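Local coordinates for leucine aminopeptidase (PDB 3TC8), which binds zinc and is probably an exopeptidase of peptidase family M28, with aminopeptidase or possibly glutaminyl-peptide cyclotransferase activity, at residues G133-L136 with E137-R140; A220-V223 with E224-S228. All coordinates share one frame; numbering follows the deposited sequence.

In the fold
Both contacts are runs of consecutive turns inside single helices of the M28 peptidase chain, and they come in series: contact 1 in helix 125-144, contact 2 in helix 213-233. Their centres lie about 21 Å apart, with about 10 Å between nearest atoms. What they share is the mixed six-stranded sheet. Contact 1 packs on strand 96-102 in its middle, contact 2 on strands 195-200 and 262-266 toward one margin, so each helix covers part of the central sheet, contact 1 in the core and contact 2 nearer the surface. The first lies among helices 24-36 and 45-60; the second meets helix 292-308 and is partly buried. Neither is at the zinc site of Asp127, Asp160 and His281, although helix 125-144 also carries Asp127.

Contact 1 of 2, residues G133-L136 with E137-R140; sequences GALL and EIAR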
ATOM      1  N   GLY A 133      -4.849  -4.216   4.318  1.00  7.38           N
ATOM      2  CA  GLY A 133      -6.084  -4.974   4.572  1.00  8.18           C
ATOM      3  C   GLY A 133      -6.816  -5.323   3.287  1.00  7.59           C
ATOM      4  O   GLY A 133      -7.333  -6.440   3.157  1.00  7.87           O
ATOM      5  N   ALA A 134      -6.854  -4.392   2.333  1.00  7.63           N
ATOM      6  CA  ALA A 134      -7.422  -4.674   1.028  1.00  7.82           C
ATOM      7  C   ALA A 134      -6.643  -5.793   0.343  1.00  7.18           C
ATOM      8  O   ALA A 134      -7.226  -6.719  -0.242  1.00  7.61           O
ATOM      9  CB  ALA A 134      -7.518  -3.454   0.172  1.00  8.58           C
ATOM     10  N   LEU A 135      -5.311  -5.720   0.381  1.00  7.22           N
ATOM     11  CA  LEU A 135      -4.498  -6.754  -0.235  1.00  7.46           C
ATOM     12  C   LEU A 135      -4.625  -8.096   0.457  1.00  7.56           C
ATOM     13  O   LEU A 135      -4.573  -9.132  -0.220  1.00  7.66           O
ATOM     14  CB  LEU A 135      -3.034  -6.347  -0.303  1.00  7.77           C
ATOM     15  CG  LEU A 135      -2.701  -5.255  -1.317  1.00  8.29           C
ATOM     16  CD1 LEU A 135      -1.212  -4.956  -1.353  1.00 11.03           C
ATOM     17  CD2 LEU A 135      -3.196  -5.558  -2.738  1.00 10.70           C
ATOM     18  N   LEU A 136      -4.790  -8.149   1.773  1.00  7.13           N
ATOM     19  CA  LEU A 136      -5.033  -9.391   2.442  1.00  7.85           C
ATOM     20  C   LEU A 136      -6.318 -10.028   1.960  1.00  7.16           C
ATOM     21  O   LEU A 136      -6.350 -11.236   1.733  1.00  7.84           O
ATOM     22  CB  LEU A 136      -5.056  -9.257   3.975  1.00  8.18           C
ATOM     23  CG  LEU A 136      -3.689  -9.021   4.638  1.00  8.89           C
ATOM     24  CD1 LEU A 136      -3.932  -8.597   6.095  1.00 10.34           C
ATOM     25  CD2 LEU A 136      -2.828 -10.309   4.603  1.00  9.47           C
ATOM     26  N   GLU A 137      -7.375  -9.250   1.812  1.00  7.11           N
ATOM     27  CA  GLU A 137      -8.626  -9.807   1.324  1.00  8.02           C
ATOM     28  C   GLU A 137      -8.520 -10.264  -0.126  1.00  7.76           C
ATOM     29  O   GLU A 137      -9.029 -11.325  -0.505  1.00  8.43           O
ATOM     30  CB  GLU A 137      -9.744  -8.815   1.543  1.00  8.49           C
ATOM     31  CG  GLU A 137     -11.079  -9.226   0.950  1.00  8.92           C
ATOM     32  CD  GLU A 137     -11.614 -10.563   1.436  1.00  9.10           C
ATOM     33  OE1 GLU A 137     -11.174 -11.064   2.499  1.00  9.54           O
ATOM     34  OE2 GLU A 137     -12.558 -11.108   0.782  1.00 10.41           O
ATOM     35  N   ILE A 138      -7.812  -9.505  -0.964  1.00  8.19           N
ATOM     36  CA  ILE A 138      -7.524  -9.906  -2.341  1.00  8.28           C
ATOM     37  C   ILE A 138      -6.763 -11.223  -2.358  1.00  8.23           C
ATOM     38  O   ILE A 138      -7.102 -12.160  -3.072  1.00  8.49           O
ATOM     39  CB  ILE A 138      -6.790  -8.782  -3.085  1.00  8.05           C
ATOM     40  CG1 ILE A 138      -7.746  -7.635  -3.396  1.00  8.98           C
ATOM     41  CG2 ILE A 138      -6.096  -9.300  -4.374  1.00  9.24           C
ATOM     42  CD1 ILE A 138      -7.086  -6.333  -3.676  1.00 10.16           C
ATOM     43  N   ALA A 139      -5.734 -11.332  -1.501  1.00  8.46           N
ATOM     44  CA  ALA A 139      -4.932 -12.516  -1.436  1.00  8.51           C
ATOM     45  C   ALA A 139      -5.748 -13.721  -0.935  1.00  8.13           C
ATOM     46  O   ALA A 139      -5.557 -14.854  -1.393  1.00  8.44           O
ATOM     47  CB  ALA A 139      -3.712 -12.247  -0.509  1.00  9.09           C
ATOM     48  N   ARG A 140      -6.674 -13.483  -0.001  1.00  8.17           N
ATOM     49  CA  ARG A 140      -7.548 -14.529   0.453  1.00  8.46           C
ATOM     50  C   ARG A 140      -8.365 -15.108  -0.687  1.00  8.67           C
ATOM     51  O   ARG A 140      -8.525 -16.320  -0.858  1.00  9.12           O
ATOM     52  CB  ARG A 140      -8.470 -14.031   1.574  1.00  8.41           C
ATOM     53  CG  ARG A 140      -9.251 -15.142   2.249  1.00  9.17           C
ATOM     54  CD  ARG A 140     -10.071 -14.665   3.441  1.00 10.06           C
ATOM     55  NE  ARG A 140     -11.223 -13.857   3.032  1.00  9.54           N
ATOM     56  CZ  ARG A 140     -12.457 -14.294   2.930  1.00 10.19           C
ATOM     57  NH1 ARG A 140     -12.817 -15.532   3.265  1.00 11.75           N
ATOM     58  NH2 ARG A 140     -13.358 -13.461   2.509  1.00 11.00           N
TER
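Leu135 and Ile138 meet by their methyl ends, CD2 of the leucine lying 4.1 Å from CD1 of the isoleucine, with the two branches crossing obliquely. In Ile138, CG1 stands beside the backbone N (chi1 -73°), which folds its ethyl arm back along the helix; CG1 passes 3.3 Å from Ala134 O. Ala134 O also accepts the N-H of Ile138 at 2.9 Å, in one of four successive i to i+4 bonds that run from Gly133 O to Arg140 N. Branched aliphatic residues suit this side, because helix 125-144 lays it against Leu99 of strand 96-102, the helix-on-sheet packing of the alpha/beta M28 fold. Around the helix, Leu136 and the small Ala139 turn to helix 45-60, where a methyl permits close approach.

One turn apart, Glu137 and Arg140 form a side-on salt bridge. Arg140 NE reaches Glu137 OE1 at 2.8 Å, almost straight (166°) and in the guanidinium plane, while Arg140 NH2 bonds Glu137 OE2 at 3.0 Å, using the syn lone pair of that oxygen, so two nitrogens hold the carboxylate against rotation. Ser26 OG, at the start of helix 24-36, also bonds OE1; OE2 is bonded by Asn23 N just before that helix and by Gln141 NE2.

Contact 2 of 2, residues A220-V223 with E224-S228; sequences APIV and EMVWS
The indole of Trp227 carries Val223 on one face: CG1 of the valine sits 3.8 Å above the ring plane, displaced toward the rim, and its nearest ring atom is CE3 at 3.9 Å. Phe239 adds an edge-to-face ring contact, and NE1 makes weak hydrogen bonds to the carbonyls of Phe209 and Ile240. Val223 places CG1 beside its own carbonyl carbon (chi1 177°), on the side from which it can reach the six-membered ring one turn later. Val223 O approaches that ring obliquely, 3.3 Å from CE3, while accepting the N-H of Trp227 at 2.8 Å in a nearly straight bond (169°). Replacing Trp227 by an alanine would probably take the indole face away from Val223 CG1, leaving a gap beside it, and leave Phe239 without its edge-to-face partner.

Around the helix, Ile222 and Met225, a selenomethionine, lie side by side and point the same way. The bend at chi3 (63°) turns the CE methyl back to Ile222, 4.0 Å from CD1; a flexible chain suits a place where it must follow both its helical neighbour and Tyr195. Beta-branched Val226 presents a compact surface to Ile263 and Ile265 of the sheet. On the more polar side, Glu224 CG passes 3.4 Å from Ala220 O, and its carboxylate forms a salt bridge with Lys211 through OE2. Pro221 has no amide hydrogen to give to the preceding turn, and the helix is kinked there, but its carbonyl still receives Met225 N at 3.0 Å. This is an amphipathic helix, 213-233, packing its apolar side on strands 195-200 and 262-266 in the alpha/beta fold of M28 peptidases.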
ATOM      1  N   ALA A 220       0.326   4.671 -18.181  1.00 10.46           N
ATOM      2  CA  ALA A 220      -1.016   5.162 -18.528  1.00 11.07           C
ATOM      3  C   ALA A 220      -1.963   4.061 -18.951  1.00 10.93           C
ATOM      4  O   ALA A 220      -3.112   4.111 -18.590  1.00 10.79           O
ATOM      5  CB  ALA A 220      -0.983   6.272 -19.584  1.00 12.74           C
ATOM      6  N   PRO A 221      -1.513   3.044 -19.699  1.00 11.50           N
ATOM      7  CA  PRO A 221      -2.474   1.981 -20.070  1.00 11.33           C
ATOM      8  C   PRO A 221      -3.002   1.237 -18.871  1.00 10.30           C
ATOM      9  O   PRO A 221      -4.135   0.744 -18.886  1.00 11.04           O
ATOM     10  CB  PRO A 221      -1.660   1.071 -20.997  1.00 12.57           C
ATOM     11  CG  PRO A 221      -0.602   1.967 -21.569  1.00 13.43           C
ATOM     12  CD  PRO A 221      -0.249   2.908 -20.449  1.00 12.08           C
ATOM     13  N   ILE A 222      -2.195   1.106 -17.816  1.00 10.39           N
ATOM     14  CA  ILE A 222      -2.602   0.454 -16.593  1.00 10.11           C
ATOM     15  C   ILE A 222      -3.609   1.318 -15.856  1.00 10.10           C
ATOM     16  O   ILE A 222      -4.630   0.821 -15.381  1.00 10.20           O
ATOM     17  CB  ILE A 222      -1.390   0.079 -15.693  1.00 10.54           C
ATOM     18  CG1 ILE A 222      -0.301  -0.678 -16.494  1.00 10.70           C
ATOM     19  CG2 ILE A 222      -1.845  -0.699 -14.460  1.00 11.43           C
ATOM     20  CD1 ILE A 222      -0.785  -1.953 -17.202  1.00 12.23           C
ATOM     21  N   VAL A 223      -3.320   2.620 -15.742  1.00  9.38           N
ATOM     22  CA  VAL A 223      -4.281   3.555 -15.190  1.00  9.81           C
ATOM     23  C   VAL A 223      -5.628   3.428 -15.905  1.00 10.63           C
ATOM     24  O   VAL A 223      -6.685   3.321 -15.287  1.00 10.55           O
ATOM     25  CB  VAL A 223      -3.789   5.027 -15.202  1.00 10.27           C
ATOM     26  CG1 VAL A 223      -4.874   5.956 -14.682  1.00 11.20           C
ATOM     27  CG2 VAL A 223      -2.484   5.181 -14.403  1.00 10.39           C
ATOM     28  N   GLU A 224      -5.584   3.507 -17.233  1.00 10.34           N
ATOM     29  CA  GLU A 224      -6.804   3.458 -18.008  1.00 11.16           C
ATOM     30  C   GLU A 224      -7.576   2.156 -17.795  1.00 10.66           C
ATOM     31  O   GLU A 224      -8.790   2.165 -17.667  1.00 11.15           O
ATOM     32  CB  GLU A 224      -6.535   3.731 -19.480  1.00 12.19           C
ATOM     33  CG  GLU A 224      -6.099   5.203 -19.685  1.00 15.54           C
ATOM     34  CD  GLU A 224      -7.142   6.191 -19.239  1.00 17.43           C
ATOM     35  OE1 GLU A 224      -8.344   5.998 -19.628  1.00 19.76           O
ATOM     36  OE2 GLU A 224      -6.766   7.154 -18.524  1.00 19.14           O
HETATM   37  N   MSE A 225      -6.873   1.039 -17.778  1.00 10.78           N
HETATM   38  CA  MSE A 225      -7.519  -0.243 -17.564  1.00 10.90           C
HETATM   39  C   MSE A 225      -8.216  -0.295 -16.208  1.00 10.33           C
HETATM   40  O   MSE A 225      -9.364  -0.735 -16.110  1.00 10.54           O
HETATM   41  CB  MSE A 225      -6.466  -1.330 -17.621  1.00 11.58           C
HETATM   42  CG  MSE A 225      -6.908  -2.747 -17.197  1.00 12.71           C
HETATM   43 SE   MSE A 225      -5.596  -4.104 -17.338  0.75 17.25          SE
HETATM   44  CE  MSE A 225      -4.313  -3.414 -16.073  1.00 17.73           C
ATOM     45  N   VAL A 226      -7.537   0.161 -15.160  1.00  9.86           N
ATOM     46  CA  VAL A 226      -8.103   0.153 -13.830  1.00  9.35           C
ATOM     47  C   VAL A 226      -9.283   1.116 -13.693  1.00  9.80           C
ATOM     48  O   VAL A 226     -10.331   0.747 -13.164  1.00  9.98           O
ATOM     49  CB  VAL A 226      -6.983   0.428 -12.752  1.00  9.44           C
ATOM     50  CG1 VAL A 226      -7.587   0.633 -11.364  1.00 10.28           C
ATOM     51  CG2 VAL A 226      -5.989  -0.707 -12.777  1.00 10.38           C
ATOM     52  N   TRP A 227      -9.133   2.359 -14.190  1.00  9.60           N
ATOM     53  CA  TRP A 227     -10.184   3.318 -14.045  1.00  9.68           C
ATOM     54  C   TRP A 227     -11.406   2.917 -14.883  1.00 10.74           C
ATOM     55  O   TRP A 227     -12.546   3.161 -14.466  1.00 11.05           O
ATOM     56  CB  TRP A 227      -9.692   4.754 -14.411  1.00 10.38           C
ATOM     57  CG  TRP A 227      -9.233   5.572 -13.209  1.00  9.64           C
ATOM     58  CD1 TRP A 227      -9.832   6.694 -12.780  1.00 10.41           C
ATOM     59  CD2 TRP A 227      -8.199   5.267 -12.237  1.00  9.27           C
ATOM     60  NE1 TRP A 227      -9.233   7.142 -11.625  1.00 10.73           N
ATOM     61  CE2 TRP A 227      -8.217   6.291 -11.291  1.00 10.30           C
ATOM     62  CE3 TRP A 227      -7.250   4.281 -12.132  1.00  9.32           C
ATOM     63  CZ2 TRP A 227      -7.363   6.313 -10.185  1.00 10.44           C
ATOM     64  CZ3 TRP A 227      -6.404   4.280 -11.025  1.00  9.99           C
ATOM     65  CH2 TRP A 227      -6.452   5.303 -10.090  1.00 10.49           C
ATOM     66  N   SER A 228     -11.194   2.317 -16.044  1.00 10.73           N
ATOM     67  CA  SER A 228     -12.308   1.846 -16.859  1.00 11.50           C
ATOM     68  C   SER A 228     -13.024   0.683 -16.199  1.00 10.70           C
ATOM     69  O   SER A 228     -14.253   0.625 -16.210  1.00 11.84           O
ATOM     70  CB  SER A 228     -11.793   1.426 -18.233  1.00 12.79           C
ATOM     71  OG  SER A 228     -11.452   2.574 -19.011  1.00 15.30           O
TER